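Local atomic coordinates of beta-hydroxyacyl-(Acyl-carrier-protein) dehydratase FabA/FabZ (Xenorhabdus doucetiae, PDB entry 6QSR), a protein that probably acts as a hotdog-fold 3-hydroxyacyl-ACP dehydratase in the biosynthesis of aryl polyene pigments, where it works as part of a dehydratase heterocomplex. Residues S48-R60 with F121-L133. Sequence-based numbering, arbitrary orientation.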
loop_
_atom_site.group_PDB
_atom_site.type_symbol
_atom_site.label_atom_id
_atom_site.label_comp_id
_atom_site.label_asym_id
_atom_site.label_seq_id
_atom_site.Cartn_x
_atom_site.Cartn_y
_atom_site.Cartn_z
ATOM N N SER B 48 -18.878 5.459 -10.470
ATOM C CA SER B 48 -19.702 4.936 -11.553
ATOM C C SER B 48 -19.289 3.500 -11.836
ATOM O O SER B 48 -18.384 2.978 -11.191
ATOM C CB SER B 48 -19.557 5.809 -12.802
ATOM O OG SER B 48 -18.306 5.615 -13.429
ATOM N N ASP B 49 -19.931 2.876 -12.818
ATOM C CA ASP B 49 -19.645 1.480 -13.160
ATOM C C ASP B 49 -18.201 1.211 -13.612
ATOM O O ASP B 49 -17.758 0.075 -13.534
ATOM C CB ASP B 49 -20.617 0.968 -14.238
ATOM C CG ASP B 49 -22.055 0.872 -13.742
ATOM O OD1 ASP B 49 -22.954 1.416 -14.419
ATOM O OD2 ASP B 49 -22.287 0.262 -12.677
ATOM N N ASN B 50 -17.472 2.222 -14.087
ATOM C CA ASN B 50 -16.080 2.010 -14.509
ATOM C C ASN B 50 -15.050 3.012 -13.940
ATOM O O ASN B 50 -13.929 3.092 -14.455
ATOM C CB ASN B 50 -16.019 2.007 -16.036
ATOM C CG ASN B 50 -16.387 3.351 -16.640
ATOM O OD1 ASN B 50 -16.510 4.350 -15.930
ATOM N ND2 ASN B 50 -16.567 3.382 -17.958
ATOM N N HIS B 51 -15.427 3.757 -12.902
ATOM C CA HIS B 51 -14.630 4.892 -12.409
ATOM C C HIS B 51 -14.897 5.177 -10.927
ATOM O O HIS B 51 -16.029 5.020 -10.441
ATOM C CB HIS B 51 -14.912 6.133 -13.285
ATOM C CG HIS B 51 -14.638 7.445 -12.615
ATOM N ND1 HIS B 51 -13.445 8.122 -12.762
ATOM C CD2 HIS B 51 -15.408 8.211 -11.803
ATOM C CE1 HIS B 51 -13.490 9.243 -12.062
ATOM N NE2 HIS B 51 -14.667 9.317 -11.467
ATOM N N VAL B 52 -13.854 5.611 -10.218
ATOM C CA VAL B 52 -14.011 6.144 -8.872
ATOM C C VAL B 52 -13.069 7.329 -8.661
ATOM O O VAL B 52 -11.906 7.298 -9.097
ATOM C CB VAL B 52 -13.825 5.048 -7.778
ATOM C CG1 VAL B 52 -12.466 4.358 -7.886
ATOM C CG2 VAL B 52 -14.020 5.627 -6.381
ATOM N N HIS B 53 -13.600 8.372 -8.026
ATOM C CA HIS B 53 -12.852 9.566 -7.642
ATOM C C HIS B 53 -13.044 9.781 -6.140
ATOM O O HIS B 53 -14.181 9.940 -5.661
ATOM C CB HIS B 53 -13.376 10.772 -8.414
ATOM C CG HIS B 53 -12.656 12.060 -8.131
ATOM N ND1 HIS B 53 -13.011 13.239 -8.748
ATOM C CD2 HIS B 53 -11.611 12.363 -7.323
ATOM C CE1 HIS B 53 -12.229 14.215 -8.321
ATOM N NE2 HIS B 53 -11.366 13.709 -7.462
ATOM N N CYS B 54 -11.918 9.788 -5.422
ATOM C CA CYS B 54 -11.868 10.060 -3.991
ATOM C C CYS B 54 -10.823 11.128 -3.715
ATOM O O CYS B 54 -9.931 11.384 -4.534
ATOM C CB CYS B 54 -11.504 8.803 -3.200
ATOM S SG CYS B 54 -12.759 7.514 -3.214
ATOM N N GLN B 55 -10.921 11.715 -2.532
ATOM C CA GLN B 55 -10.109 12.851 -2.171
ATOM C C GLN B 55 -9.558 12.713 -0.761
ATOM O O GLN B 55 -10.180 12.103 0.111
ATOM C CB GLN B 55 -10.941 14.131 -2.302
ATOM C CG GLN B 55 -10.122 15.394 -2.439
ATOM C CD GLN B 55 -10.966 16.595 -2.835
ATOM O OE1 GLN B 55 -11.732 17.109 -2.030
ATOM N NE2 GLN B 55 -10.810 17.058 -4.074
ATOM N N VAL B 56 -8.372 13.276 -0.553
ATOM C CA VAL B 56 -7.750 13.298 0.762
ATOM C C VAL B 56 -6.743 14.433 0.834
ATOM O O VAL B 56 -6.112 14.760 -0.172
ATOM C CB VAL B 56 -7.082 11.942 1.085
ATOM C CG1 VAL B 56 -5.884 11.667 0.179
ATOM C CG2 VAL B 56 -6.689 11.877 2.556
ATOM N N THR B 57 -6.591 15.021 2.018
ATOM C CA THR B 57 -5.713 16.181 2.202
ATOM C C THR B 57 -4.533 15.790 3.101
ATOM O O THR B 57 -4.707 15.105 4.105
ATOM C CB THR B 57 -6.510 17.393 2.749
ATOM O OG1 THR B 57 -7.552 17.719 1.823
ATOM C CG2 THR B 57 -5.622 18.629 2.940
ATOM N N VAL B 58 -3.329 16.202 2.710
ATOM C CA VAL B 58 -2.125 15.916 3.485
ATOM C C VAL B 58 -2.067 16.920 4.640
ATOM O O VAL B 58 -1.626 18.062 4.474
ATOM C CB VAL B 58 -0.840 15.968 2.623
ATOM C CG1 VAL B 58 0.376 15.589 3.464
ATOM C CG2 VAL B 58 -0.945 15.033 1.418
ATOM N N SER B 59 -2.532 16.493 5.809
ATOM C CA SER B 59 -2.665 17.372 6.974
ATOM C C SER B 59 -2.178 16.690 8.246
ATOM O O SER B 59 -2.138 15.465 8.317
ATOM C CB SER B 59 -4.134 17.765 7.157
ATOM O OG SER B 59 -4.913 16.641 7.551
ATOM N N ARG B 60 -1.842 17.495 9.251
ATOM C CA ARG B 60 -1.455 16.984 10.571
ATOM C C ARG B 60 -2.656 16.537 11.417
ATOM O O ARG B 60 -2.485 15.795 12.387
ATOM C CB ARG B 60 -0.671 18.040 11.352
ATOM C CG ARG B 60 0.580 18.551 10.655
ATOM C CD ARG B 60 1.333 19.552 11.520
ATOM N NE ARG B 60 1.947 18.919 12.692
ATOM C CZ ARG B 60 1.413 18.829 13.917
ATOM N NH1 ARG B 60 0.208 19.327 14.206
ATOM N NH2 ARG B 60 2.102 18.216 14.878
ATOM N N PHE B 121 4.417 13.875 -0.851
ATOM C CA PHE B 121 3.328 14.840 -1.032
ATOM C C PHE B 121 3.382 15.860 0.092
ATOM O O PHE B 121 3.306 15.503 1.273
ATOM C CB PHE B 121 1.971 14.137 -1.033
ATOM C CG PHE B 121 1.844 13.060 -2.078
ATOM C CD1 PHE B 121 1.983 11.720 -1.737
ATOM C CD2 PHE B 121 1.580 13.386 -3.409
ATOM C CE1 PHE B 121 1.862 10.723 -2.707
ATOM C CE2 PHE B 121 1.453 12.395 -4.382
ATOM C CZ PHE B 121 1.611 11.064 -4.025
ATOM N N THR B 122 3.484 17.135 -0.274
ATOM C CA THR B 122 3.705 18.184 0.705
ATOM C C THR B 122 2.459 18.424 1.556
ATOM O O THR B 122 1.323 18.287 1.088
ATOM C CB THR B 122 4.186 19.496 0.046
ATOM O OG1 THR B 122 3.264 19.889 -0.965
ATOM C CG2 THR B 122 5.553 19.310 -0.591
ATOM N N GLN B 123 2.706 18.744 2.822
ATOM C CA GLN B 123 1.699 19.195 3.778
ATOM C C GLN B 123 0.810 20.272 3.159
ATOM O O GLN B 123 1.320 21.213 2.549
ATOM C CB GLN B 123 2.408 19.786 5.008
ATOM C CG GLN B 123 1.514 20.003 6.213
ATOM C CD GLN B 123 1.735 18.944 7.267
ATOM O OE1 GLN B 123 2.702 19.009 8.039
ATOM N NE2 GLN B 123 0.854 17.945 7.296
ATOM N N GLY B 124 -0.506 20.121 3.304
ATOM C CA GLY B 124 -1.488 21.028 2.693
ATOM C C GLY B 124 -2.012 20.644 1.308
ATOM O O GLY B 124 -2.965 21.256 0.825
ATOM N N SER B 125 -1.394 19.658 0.659
ATOM C CA SER B 125 -1.849 19.194 -0.652
ATOM C C SER B 125 -3.204 18.496 -0.572
ATOM O O SER B 125 -3.396 17.608 0.255
ATOM C CB SER B 125 -0.843 18.226 -1.271
ATOM O OG SER B 125 0.421 18.832 -1.433
ATOM N N VAL B 126 -4.124 18.912 -1.437
ATOM C CA VAL B 126 -5.403 18.239 -1.637
ATOM C C VAL B 126 -5.216 17.257 -2.786
ATOM O O VAL B 126 -4.961 17.662 -3.916
ATOM C CB VAL B 126 -6.528 19.253 -1.921
ATOM C CG1 VAL B 126 -7.865 18.549 -2.133
ATOM C CG2 VAL B 126 -6.620 20.229 -0.761
ATOM N N LEU B 127 -5.290 15.961 -2.474
ATOM C CA LEU B 127 -5.007 14.904 -3.445
ATOM C C LEU B 127 -6.286 14.295 -4.024
ATOM O O LEU B 127 -7.173 13.885 -3.281
ATOM C CB LEU B 127 -4.145 13.811 -2.788
ATOM C CG LEU B 127 -2.760 14.283 -2.320
ATOM C CD1 LEU B 127 -1.978 13.100 -1.789
ATOM C CD2 LEU B 127 -1.981 14.974 -3.437
ATOM N N ASP B 128 -6.366 14.246 -5.350
ATOM C CA ASP B 128 -7.479 13.589 -6.055
ATOM C C ASP B 128 -7.017 12.233 -6.548
ATOM O O ASP B 128 -6.091 12.148 -7.357
ATOM C CB ASP B 128 -7.967 14.436 -7.233
ATOM C CG ASP B 128 -8.705 15.678 -6.782
ATOM O OD1 ASP B 128 -9.689 15.544 -6.022
ATOM O OD2 ASP B 128 -8.293 16.790 -7.180
ATOM N N ILE B 129 -7.655 11.174 -6.048
ATOM C CA ILE B 129 -7.325 9.813 -6.448
ATOM C C ILE B 129 -8.420 9.312 -7.401
ATOM O O ILE B 129 -9.576 9.162 -7.006
ATOM C CB ILE B 129 -7.148 8.894 -5.222
ATOM C CG1 ILE B 129 -6.028 9.431 -4.307
ATOM C CG2 ILE B 129 -6.790 7.481 -5.655
ATOM C CD1 ILE B 129 -6.495 10.377 -3.230
ATOM N N GLN B 130 -8.049 9.086 -8.660
ATOM C CA GLN B 130 -9.008 8.726 -9.721
ATOM C C GLN B 130 -8.591 7.403 -10.353
ATOM O O GLN B 130 -7.522 7.323 -10.968
ATOM C CB GLN B 130 -9.083 9.841 -10.768
ATOM C CG GLN B 130 -9.852 11.064 -10.286
ATOM C CD GLN B 130 -9.945 12.171 -11.326
ATOM O OE1 GLN B 130 -10.813 12.146 -12.207
ATOM N NE2 GLN B 130 -9.067 13.163 -11.213
ATOM N N MET B 131 -9.420 6.369 -10.176
ATOM C CA MET B 131 -9.146 5.017 -10.699
ATOM C C MET B 131 -10.152 4.639 -11.802
ATOM O O MET B 131 -11.350 4.907 -11.671
ATOM C CB MET B 131 -9.189 3.971 -9.576
ATOM C CG MET B 131 -8.339 4.284 -8.340
ATOM S SD MET B 131 -6.599 4.508 -8.755
ATOM C CE MET B 131 -6.083 2.823 -9.096
ATOM N N ASN B 132 -9.641 4.015 -12.867
ATOM C CA ASN B 132 -10.431 3.555 -14.021
ATOM C C ASN B 132 -10.399 2.031 -14.096
ATOM O O ASN B 132 -9.323 1.426 -14.085
ATOM C CB ASN B 132 -9.844 4.097 -15.327
ATOM C CG ASN B 132 -9.910 5.596 -15.423
ATOM O OD1 ASN B 132 -10.872 6.217 -14.984
ATOM N ND2 ASN B 132 -8.895 6.189 -16.033
ATOM N N LEU B 133 -11.578 1.420 -14.185
ATOM C CA LEU B 133 -11.690 -0.030 -14.253
ATOM C C LEU B 133 -11.091 -0.583 -15.557
ATOM O O LEU B 133 -11.429 -0.111 -16.637
ATOM C CB LEU B 133 -13.165 -0.435 -14.151
ATOM C CG LEU B 133 -13.517 -1.918 -14.304
ATOM C CD1 LEU B 133 -12.888 -2.754 -13.201
ATOM C CD2 LEU B 133 -15.032 -2.082 -14.336
#
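H53 and Q55 both swing CG away from their backbone N (chi1 -178° for H53), while D128 sets its carboxylate beside its own N (chi1 -71°), and H53 NE2 and Q55 NE2 converge on D128 OD1. H53 NE2 donates to it at 2.9 Å with the acceptor nearly in the ring plane, yet approaches from above the carboxylate plane. Q55 NE2 reaches the same oxygen at 2.7 Å from the syn side. Over one face of the H53 imidazole lies Q130 CG, a CH-pi contact 3.9 Å from the ring centroid, and the Q130 amide stacks on the ring with their planes 20° apart. Beneath this polar face, strands 51-57 and 126-133 of the hotdog sheet pair antiparallel, C54 and I129 exchanging both N-H...O bonds. The other face is apolar: V52 CG1 meets M131 CB at 3.7 Å, V56 CG1 meets I129 CD1, and M131 and V56 also touch helix 79-97, the central helix wrapped by the sheet. Past the last bridge, V58 N donates to S125 O and V58 O takes the N-H of G124 at 2.6 Å, tying V58 to the type II turn T122-S125. The NE2 bond and Q130 hold the H53 ring, while two donors on OD1 steady the carboxylate and would be expected to favour an ionised D128.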